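Local coordinates for protein Na Glutathione S-transferase 2 (Necator americanus, PDB 2ON5) that probably conjugates glutathione to electrophilic compounds, as a dimeric glutathione S-transferase of the human hookworm that binds glutathione, at residues A92-Y95 with K96-I99; K119-E123 with L124-A128; E130-F133 with G134-K138. One frame throughout, in Å; residues are numbered along the deposited sequence.

Contact 1: A92-Y95 with K96-I99; sequences ADQY and KDYI. With GSH (glutathione), chain B; EDO (1,2-ethanediol), chain P.
With CG of Tyr95 anti to its own N (chi1 175°) and CG1 of Ile99 on the opposite side from the carbonyl carbon (chi1 -65°), the phenol ring and the isoleucine branch one helical turn further on are brought together. Ile99 CG1 rides over one face of the Tyr95 ring, displaced toward its rim; it lies 3.7 Å from the ring centroid and 20° off the normal, which makes this a CH-pi contact. The approach is nearest at Tyr95 CZ, 3.5 Å from Ile99 CG1, and Ile99 CD1 continues the cover as far as the phenol oxygen. At the ring edge, O1 of a 1,2-ethanediol molecule, probably from the crystallisation liquor, lies beside Tyr95 OH at a separation too short for the bond to be taken at face value.

Beneath the side chains the backbone runs as a regular alpha-helix, with four i to i+4 bonds, that from Ile99 N to Tyr95 O being 2.9 Å long. Asp97 leaves the helix toward a bound glutathione. The amine N1 of glutathione donates to Asp97 OD1 at 2.9 Å and more weakly to OD2 of the same carboxylate. A water donates both to Asp97 OD2 (2.7 Å) and to Asp93 O, tying the carboxylate back to the preceding turn. These bonds probably limit rotation of the carboxylate.

Because Ser64, Gln50, Trp39 and Ile51 O of the second subunit grip the same glutathione, Asp97 completes its site from across the dimer interface, while Lys96 touches the other bound glutathione. Such sharing of the glutathione-binding G-site between subunits is known from several classes of dimeric cytosolic glutathione S-transferases.

Contact 2: K119-E123 with L124-A128; sequences KLFKE and LLLPA
Leu120 meets the following turn chiefly through its carbonyl oxygen, which accepts two backbone bonds. Leu124 N reaches Leu120 O at 2.8 Å from above the carbonyl plane, with a bent N-H angle of 143°, whereas Leu125 N approaches the same oxygen in that plane at 3.1 Å. The side chains of Leu120 and Leu124 touch more loosely, CD1 of the first lying 4.4 Å from CD2 of the second.

Phe121 carries most of the apolar packing. Its CG stands opposite the backbone N (chi1 166°), an orientation that lays the ring alongside the next turn. Leu126 CG lies over one ring face, 4.2 Å from the centroid, as a CH-pi contact, and Leu126 CD2 presses nearer, 3.4 Å from Phe121 CZ. Leu125 CD2 comes in obliquely at 3.9 Å from Phe121 CE1. The main chain opens here into a wider pi-type turn, on the evidence of two i to i+5 bonds: Leu125 N to Leu120 O, and Leu126 N to Phe121 O, the latter almost in line with the C=O. This is a pi-bulge in helix 117-143, part of the all-helical C-terminal domain of the glutathione S-transferase fold. The Phe121 ring also stacks on Phe171, and Tyr105 of helix 103-110 packs against Leu120, Phe121 and Leu125.

Lys122 O packs against the Pro127 ring, 3.6 Å from Pro127 CD. Proline has no N-H to give, and the helix is kinked at this point; the axes of 119-123 and 124-128 differ in direction by 25°. At Glu123 the carbonyl oxygen likewise faces the proline, on the side of Pro127 CG.

Contact 3: E130-F133 with G134-K138; sequences EKFF and GFMKK
One face of the Phe132 ring is covered by Met136, whose CG stands 3.7 Å above the ring plane and is shifted toward the rim. Its CH-pi geometry, 3.9 Å to the centroid and 21° off the normal, is accompanied by a Met-aromatic contact: Met136 SD lies 4.4 Å from that centroid, in an oblique position at 44°. This is an i to i+4 pairing along helix 117-143 in the helical C-terminal domain of the glutathione S-transferase fold. Bends at chi2 (-50°) and chi3 fold the methionine back along the ring, carrying its terminal methyl to the CE2 side. Tyr98 of helix 82-101 stacks on Phe132 as well, and Leu160 of helix 155-168 packs against both Phe132 and Met136, placing the pair in the interior between helices.

Phe133 turns to another side of the helix and meets Phe178 edge-to-face. The Phe135 ring instead lies close to the helix backbone, where its CD1 approaches Lys131 O obliquely at 3.3 Å; Pro47 of the second subunit packs on Phe135. Lys131 extends away and forms a salt bridge with Glu101.

Backbone bonding is uneven along the turn. Gly134 N is shared between Glu130 O and Lys131 O, both bonds being weak, and Phe135 N is also only weakly bound to Lys131 O. Firmer bonds resume with Met136 N to Phe132 O at 3.1 Å, in the carbonyl plane, and with Lys137 N to Phe133 O at 2.9 Å, the donor tilted out of the Phe133 carbonyl plane.

In the fold
Contact 1 comes first along the chain, on helix 82-101, followed by contacts 2 and 3 in succession on helix 117-143. The centres of contact 1 and contact 2 lie about 16 Å apart. Those of contact 1 and contact 3 are about 11 Å apart, and those of contact 2 and contact 3 about 15 Å. Tyr98 of contact 1 lies where the two helices meet and touches residues of both other contacts, among them Leu125 and Ala128 of contact 2. Contacts 1 and 3 both reach the second subunit, whereas no other chain of the assembly touches contact 2. The helix pair thus connects the glutathione site at the dimer interface with the packing of the helical domain farther from that interface.

Contact 1: A92-Y95 with K96-I99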
loop_
_atom_site.group_PDB
_atom_site.type_symbol
_atom_site.label_atom_id
_atom_site.label_comp_id
_atom_site.label_asym_id
_atom_site.label_seq_id
_atom_site.Cartn_x
_atom_site.Cartn_y
_atom_site.Cartn_z
ATOM N N ALA A 92 -5.958 -2.243 -5.517
ATOM C CA ALA A 92 -4.503 -2.326 -5.608
ATOM C C ALA A 92 -3.918 -2.745 -4.270
ATOM O O ALA A 92 -2.960 -3.512 -4.225
ATOM C CB ALA A 92 -3.900 -0.962 -6.066
ATOM N N ASP A 93 -4.492 -2.226 -3.186
ATOM C CA ASP A 93 -4.054 -2.594 -1.843
ATOM C C ASP A 93 -4.355 -4.053 -1.530
ATOM O O ASP A 93 -3.535 -4.730 -0.895
ATOM C CB ASP A 93 -4.683 -1.689 -0.780
ATOM C CG ASP A 93 -3.878 -0.420 -0.535
ATOM O OD1 ASP A 93 -2.797 -0.254 -1.146
ATOM O OD2 ASP A 93 -4.331 0.412 0.284
ATOM N N GLN A 94 -5.504 -4.552 -1.964
ATOM C CA GLN A 94 -5.798 -5.986 -1.785
ATOM C C GLN A 94 -4.809 -6.872 -2.584
ATOM O O GLN A 94 -4.309 -7.909 -2.083
ATOM C CB GLN A 94 -7.250 -6.317 -2.162
ATOM C CG GLN A 94 -7.625 -7.790 -1.869
ATOM C CD GLN A 94 -7.846 -8.026 -0.372
ATOM O OE1 GLN A 94 -7.871 -7.085 0.423
ATOM N NE2 GLN A 94 -7.989 -9.301 0.020
ATOM N N TYR A 95 -4.539 -6.468 -3.814
ATOM C CA TYR A 95 -3.449 -7.066 -4.626
ATOM C C TYR A 95 -2.078 -7.085 -3.902
ATOM O O TYR A 95 -1.359 -8.092 -3.938
ATOM C CB TYR A 95 -3.326 -6.303 -5.942
ATOM C CG TYR A 95 -2.138 -6.767 -6.788
ATOM C CD1 TYR A 95 -2.205 -7.959 -7.512
ATOM C CD2 TYR A 95 -0.958 -6.014 -6.839
ATOM C CE1 TYR A 95 -1.087 -8.395 -8.309
ATOM C CE2 TYR A 95 0.167 -6.431 -7.618
ATOM C CZ TYR A 95 0.085 -7.618 -8.338
ATOM O OH TYR A 95 1.154 -8.058 -9.086
ATOM N N LYS A 96 -1.704 -5.961 -3.287
ATOM C CA LYS A 96 -0.462 -5.849 -2.533
ATOM C C LYS A 96 -0.446 -6.838 -1.358
ATOM O O LYS A 96 0.585 -7.489 -1.127
ATOM C CB LYS A 96 -0.237 -4.427 -2.011
ATOM C CG LYS A 96 1.066 -4.267 -1.245
ATOM C CD LYS A 96 1.289 -2.821 -0.833
ATOM C CE LYS A 96 2.736 -2.448 -1.033
ATOM N NZ LYS A 96 2.843 -0.981 -1.174
ATOM N N ASP A 97 -1.572 -6.946 -0.635
ATOM C CA ASP A 97 -1.715 -7.973 0.436
ATOM C C ASP A 97 -1.481 -9.397 -0.092
ATOM O O ASP A 97 -0.786 -10.206 0.541
ATOM C CB ASP A 97 -3.121 -7.906 1.087
ATOM C CG ASP A 97 -3.306 -6.694 2.016
ATOM O OD1 ASP A 97 -4.454 -6.458 2.470
ATOM O OD2 ASP A 97 -2.318 -5.977 2.290
ATOM N N TYR A 98 -2.096 -9.718 -1.226
ATOM C CA TYR A 98 -1.932 -11.043 -1.872
ATOM C C TYR A 98 -0.484 -11.310 -2.264
ATOM O O TYR A 98 0.064 -12.394 -1.984
ATOM C CB TYR A 98 -2.849 -11.131 -3.098
ATOM C CG TYR A 98 -2.496 -12.215 -4.117
ATOM C CD1 TYR A 98 -2.801 -13.557 -3.873
ATOM C CD2 TYR A 98 -1.886 -11.883 -5.331
ATOM C CE1 TYR A 98 -2.490 -14.558 -4.812
ATOM C CE2 TYR A 98 -1.584 -12.860 -6.277
ATOM C CZ TYR A 98 -1.882 -14.200 -6.009
ATOM O OH TYR A 98 -1.573 -15.184 -6.939
ATOM N N ILE A 99 0.144 -10.330 -2.903
ATOM C CA ILE A 99 1.550 -10.434 -3.251
ATOM C C ILE A 99 2.464 -10.650 -2.033
ATOM O O ILE A 99 3.449 -11.400 -2.098
ATOM C CB ILE A 99 2.003 -9.210 -4.081
ATOM C CG1 ILE A 99 1.270 -9.180 -5.448
ATOM C CG2 ILE A 99 3.561 -9.170 -4.219
ATOM C CD1 ILE A 99 1.528 -10.369 -6.365
HETATM N N1 GSH B . -4.201 -4.062 4.112
HETATM C CA1 GSH B . -4.903 -3.984 5.410
HETATM C C1 GSH B . -5.537 -2.603 5.534
HETATM O O11 GSH B . -6.742 -2.342 5.735
HETATM O O12 GSH B . -4.755 -1.656 5.441
HETATM C CB1 GSH B . -5.782 -5.228 5.654
HETATM C CG1 GSH B . -6.930 -5.086 6.654
HETATM C CD1 GSH B . -6.779 -6.027 7.845
HETATM O OE1 GSH B . -5.652 -6.864 8.012
HETATM N N2 GSH B . -7.781 -6.003 8.727
HETATM C CA2 GSH B . -7.816 -6.829 9.923
HETATM C C2 GSH B . -8.950 -7.822 9.937
HETATM O O2 GSH B . -10.126 -7.541 9.246
HETATM C CB2 GSH B . -7.947 -5.881 11.095
HETATM S SG2 GSH B . -6.357 -5.170 11.564
HETATM N N3 GSH B . -8.795 -8.964 10.624
HETATM C CA3 GSH B . -9.902 -9.864 10.894
HETATM C C3 GSH B . -10.156 -10.903 9.819
HETATM O O31 GSH B . -11.120 -11.706 9.932
HETATM O O32 GSH B . -9.424 -10.991 8.810
HETATM C C1 EDO P . 3.999 -6.615 -7.286
HETATM O O1 EDO P . 3.275 -7.365 -8.243
HETATM C C2 EDO P . 3.139 -5.448 -6.819
HETATM O O2 EDO P . 2.914 -5.620 -5.438
HETATM O O HOH W 1 -2.173 -3.551 1.128
#

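Contact 2: K119-E123 with L124-A128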
loop_
_atom_site.group_PDB
_atom_site.type_symbol
_atom_site.label_atom_id
_atom_site.label_comp_id
_atom_site.label_asym_id
_atom_site.label_seq_id
_atom_site.Cartn_x
_atom_site.Cartn_y
_atom_site.Cartn_z
ATOM N N LYS A 119 6.410 -26.601 -5.966
ATOM C CA LYS A 119 5.905 -26.907 -4.623
ATOM C C LYS A 119 5.250 -25.679 -3.977
ATOM O O LYS A 119 4.150 -25.770 -3.404
ATOM C CB LYS A 119 7.022 -27.464 -3.743
ATOM C CG LYS A 119 6.586 -27.897 -2.354
ATOM C CD LYS A 119 7.660 -28.761 -1.687
ATOM C CE LYS A 119 7.468 -28.837 -0.170
ATOM N NZ LYS A 119 8.201 -27.725 0.532
ATOM N N LEU A 120 5.934 -24.540 -4.067
ATOM C CA LEU A 120 5.415 -23.292 -3.509
ATOM C C LEU A 120 4.149 -22.843 -4.225
ATOM O O LEU A 120 3.245 -22.251 -3.612
ATOM C CB LEU A 120 6.445 -22.173 -3.630
ATOM C CG LEU A 120 7.366 -21.751 -2.475
ATOM C CD1 LEU A 120 6.911 -22.228 -1.094
ATOM C CD2 LEU A 120 8.766 -22.150 -2.794
ATOM N N PHE A 121 4.093 -23.096 -5.529
ATOM C CA PHE A 121 2.939 -22.701 -6.316
ATOM C C PHE A 121 1.724 -23.458 -5.788
ATOM O O PHE A 121 0.682 -22.864 -5.502
ATOM C CB PHE A 121 3.162 -22.959 -7.813
ATOM C CG PHE A 121 1.892 -22.887 -8.635
ATOM C CD1 PHE A 121 1.418 -21.657 -9.104
ATOM C CD2 PHE A 121 1.163 -24.040 -8.923
ATOM C CE1 PHE A 121 0.250 -21.580 -9.840
ATOM C CE2 PHE A 121 -0.008 -23.970 -9.665
ATOM C CZ PHE A 121 -0.467 -22.747 -10.126
ATOM N N LYS A 122 1.891 -24.772 -5.612
ATOM C CA LYS A 122 0.824 -25.626 -5.120
ATOM C C LYS A 122 0.451 -25.325 -3.677
ATOM O O LYS A 122 -0.726 -25.272 -3.343
ATOM C CB LYS A 122 1.207 -27.111 -5.248
ATOM C CG LYS A 122 0.962 -27.685 -6.626
ATOM C CD LYS A 122 1.236 -29.222 -6.640
ATOM C CE LYS A 122 2.645 -29.535 -7.049
ATOM N NZ LYS A 122 2.955 -31.007 -6.909
ATOM N N GLU A 123 1.449 -25.134 -2.824
ATOM C CA GLU A 123 1.206 -25.090 -1.386
ATOM C C GLU A 123 0.863 -23.679 -0.911
ATOM O O GLU A 123 0.113 -23.506 0.049
ATOM C CB GLU A 123 2.409 -25.660 -0.614
ATOM C CG GLU A 123 2.684 -27.154 -0.884
ATOM C CD GLU A 123 3.771 -27.769 0.033
ATOM O OE1 GLU A 123 4.447 -27.028 0.778
ATOM O OE2 GLU A 123 3.939 -29.008 0.005
ATOM N N LEU A 124 1.403 -22.680 -1.612
ATOM C CA LEU A 124 1.275 -21.284 -1.218
ATOM C C LEU A 124 0.366 -20.478 -2.164
ATOM O O LEU A 124 -0.646 -19.899 -1.731
ATOM C CB LEU A 124 2.669 -20.644 -1.124
ATOM C CG LEU A 124 2.755 -19.216 -0.581
ATOM C CD1 LEU A 124 1.949 -19.056 0.677
ATOM C CD2 LEU A 124 4.198 -18.819 -0.346
ATOM N N LEU A 125 0.718 -20.463 -3.449
ATOM C CA LEU A 125 0.021 -19.587 -4.401
ATOM C C LEU A 125 -1.440 -20.013 -4.672
ATOM O O LEU A 125 -2.350 -19.174 -4.635
ATOM C CB LEU A 125 0.841 -19.436 -5.695
ATOM C CG LEU A 125 0.468 -18.267 -6.608
ATOM C CD1 LEU A 125 1.642 -17.869 -7.515
ATOM C CD2 LEU A 125 -0.751 -18.603 -7.445
ATOM N N LEU A 126 -1.678 -21.304 -4.917
ATOM C CA LEU A 126 -3.030 -21.752 -5.247
ATOM C C LEU A 126 -4.058 -21.365 -4.186
ATOM O O LEU A 126 -5.087 -20.793 -4.527
ATOM C CB LEU A 126 -3.102 -23.252 -5.570
ATOM C CG LEU A 126 -2.545 -23.676 -6.938
ATOM C CD1 LEU A 126 -2.675 -25.193 -7.099
ATOM C CD2 LEU A 126 -3.222 -22.941 -8.095
ATOM N N PRO A 127 -3.784 -21.666 -2.892
ATOM C CA PRO A 127 -4.752 -21.282 -1.851
ATOM C C PRO A 127 -4.901 -19.772 -1.672
ATOM O O PRO A 127 -5.999 -19.300 -1.373
ATOM C CB PRO A 127 -4.155 -21.904 -0.588
ATOM C CG PRO A 127 -3.224 -22.953 -1.072
ATOM C CD PRO A 127 -2.642 -22.395 -2.304
ATOM N N ALA A 128 -3.799 -19.032 -1.842
ATOM C CA ALA A 128 -3.820 -17.568 -1.736
ATOM C C ALA A 128 -4.634 -16.954 -2.866
ATOM O O ALA A 128 -5.380 -15.979 -2.659
ATOM C CB ALA A 128 -2.386 -16.988 -1.723
#

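Contact 3: E130-F133 with G134-K138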
loop_
_atom_site.group_PDB
_atom_site.type_symbol
_atom_site.label_atom_id
_atom_site.label_comp_id
_atom_site.label_asym_id
_atom_site.label_seq_id
_atom_site.Cartn_x
_atom_site.Cartn_y
_atom_site.Cartn_z
ATOM N N GLU A 130 -7.031 -18.471 -4.546
ATOM C CA GLU A 130 -8.451 -18.843 -4.369
ATOM C C GLU A 130 -9.231 -17.735 -3.633
ATOM O O GLU A 130 -10.361 -17.368 -4.039
ATOM C CB GLU A 130 -8.581 -20.189 -3.625
ATOM C CG GLU A 130 -10.004 -20.552 -3.209
ATOM C CD GLU A 130 -10.850 -21.097 -4.357
ATOM O OE1 GLU A 130 -10.272 -21.661 -5.309
ATOM O OE2 GLU A 130 -12.099 -20.961 -4.317
ATOM N N LYS A 131 -8.633 -17.217 -2.556
ATOM C CA LYS A 131 -9.223 -16.110 -1.779
ATOM C C LYS A 131 -9.186 -14.843 -2.613
ATOM O O LYS A 131 -10.201 -14.173 -2.766
ATOM C CB LYS A 131 -8.450 -15.850 -0.481
ATOM C CG LYS A 131 -8.600 -16.933 0.618
ATOM C CD LYS A 131 -7.672 -16.667 1.827
ATOM C CE LYS A 131 -6.197 -16.862 1.463
ATOM N NZ LYS A 131 -5.274 -16.435 2.568
ATOM N N PHE A 132 -8.003 -14.528 -3.150
ATOM C CA PHE A 132 -7.806 -13.248 -3.840
ATOM C C PHE A 132 -8.677 -13.106 -5.090
ATOM O O PHE A 132 -9.414 -12.113 -5.224
ATOM C CB PHE A 132 -6.329 -13.010 -4.133
ATOM C CG PHE A 132 -6.062 -11.747 -4.918
ATOM C CD1 PHE A 132 -5.341 -11.802 -6.091
ATOM C CD2 PHE A 132 -6.552 -10.515 -4.483
ATOM C CE1 PHE A 132 -5.116 -10.651 -6.837
ATOM C CE2 PHE A 132 -6.304 -9.348 -5.200
ATOM C CZ PHE A 132 -5.590 -9.420 -6.390
ATOM N N PHE A 133 -8.611 -14.114 -5.973
ATOM C CA PHE A 133 -9.381 -14.123 -7.225
ATOM C C PHE A 133 -10.882 -14.115 -6.926
ATOM O O PHE A 133 -11.694 -13.683 -7.747
ATOM C CB PHE A 133 -9.035 -15.350 -8.075
ATOM C CG PHE A 133 -7.663 -15.304 -8.744
ATOM C CD1 PHE A 133 -6.729 -14.313 -8.444
ATOM C CD2 PHE A 133 -7.326 -16.279 -9.684
ATOM C CE1 PHE A 133 -5.491 -14.328 -9.068
ATOM C CE2 PHE A 133 -6.070 -16.324 -10.284
ATOM C CZ PHE A 133 -5.166 -15.341 -9.990
ATOM N N GLY A 134 -11.258 -14.625 -5.756
ATOM C CA GLY A 134 -12.664 -14.596 -5.320
ATOM C C GLY A 134 -13.147 -13.164 -5.118
ATOM O O GLY A 134 -14.254 -12.816 -5.522
ATOM N N PHE A 135 -12.321 -12.324 -4.496
ATOM C CA PHE A 135 -12.664 -10.907 -4.351
ATOM C C PHE A 135 -12.646 -10.149 -5.679
ATOM O O PHE A 135 -13.484 -9.286 -5.905
ATOM C CB PHE A 135 -11.792 -10.219 -3.301
ATOM C CG PHE A 135 -11.938 -10.807 -1.914
ATOM C CD1 PHE A 135 -10.839 -11.310 -1.236
ATOM C CD2 PHE A 135 -13.183 -10.890 -1.314
ATOM C CE1 PHE A 135 -10.974 -11.866 0.061
ATOM C CE2 PHE A 135 -13.329 -11.452 -0.025
ATOM C CZ PHE A 135 -12.220 -11.936 0.655
ATOM N N MET A 136 -11.691 -10.471 -6.542
ATOM C CA MET A 136 -11.574 -9.840 -7.868
ATOM C C MET A 136 -12.792 -10.147 -8.747
ATOM O O MET A 136 -13.284 -9.277 -9.466
ATOM C CB MET A 136 -10.273 -10.265 -8.557
ATOM C CG MET A 136 -8.992 -9.775 -7.860
ATOM S SD MET A 136 -8.945 -8.004 -7.456
ATOM C CE MET A 136 -9.593 -7.941 -5.787
ATOM N N LYS A 137 -13.255 -11.390 -8.669
ATOM C CA LYS A 137 -14.496 -11.839 -9.295
ATOM C C LYS A 137 -15.678 -10.957 -8.858
ATOM O O LYS A 137 -16.463 -10.517 -9.686
ATOM C CB LYS A 137 -14.713 -13.328 -8.951
ATOM C CG LYS A 137 -15.813 -14.059 -9.690
ATOM C CD LYS A 137 -15.871 -15.521 -9.164
ATOM C CE LYS A 137 -16.906 -16.334 -9.890
ATOM N NZ LYS A 137 -16.684 -17.768 -9.537
ATOM N N LYS A 138 -15.762 -10.654 -7.567
ATOM C CA LYS A 138 -16.800 -9.771 -7.048
ATOM C C LYS A 138 -16.763 -8.381 -7.653
ATOM O O LYS A 138 -17.806 -7.804 -7.956
ATOM C CB LYS A 138 -16.691 -9.636 -5.534
ATOM C CG LYS A 138 -16.990 -10.912 -4.784
ATOM C CD LYS A 138 -16.637 -10.766 -3.271
ATOM C CE LYS A 138 -16.916 -9.346 -2.713
ATOM N NZ LYS A 138 -16.984 -9.322 -1.223
#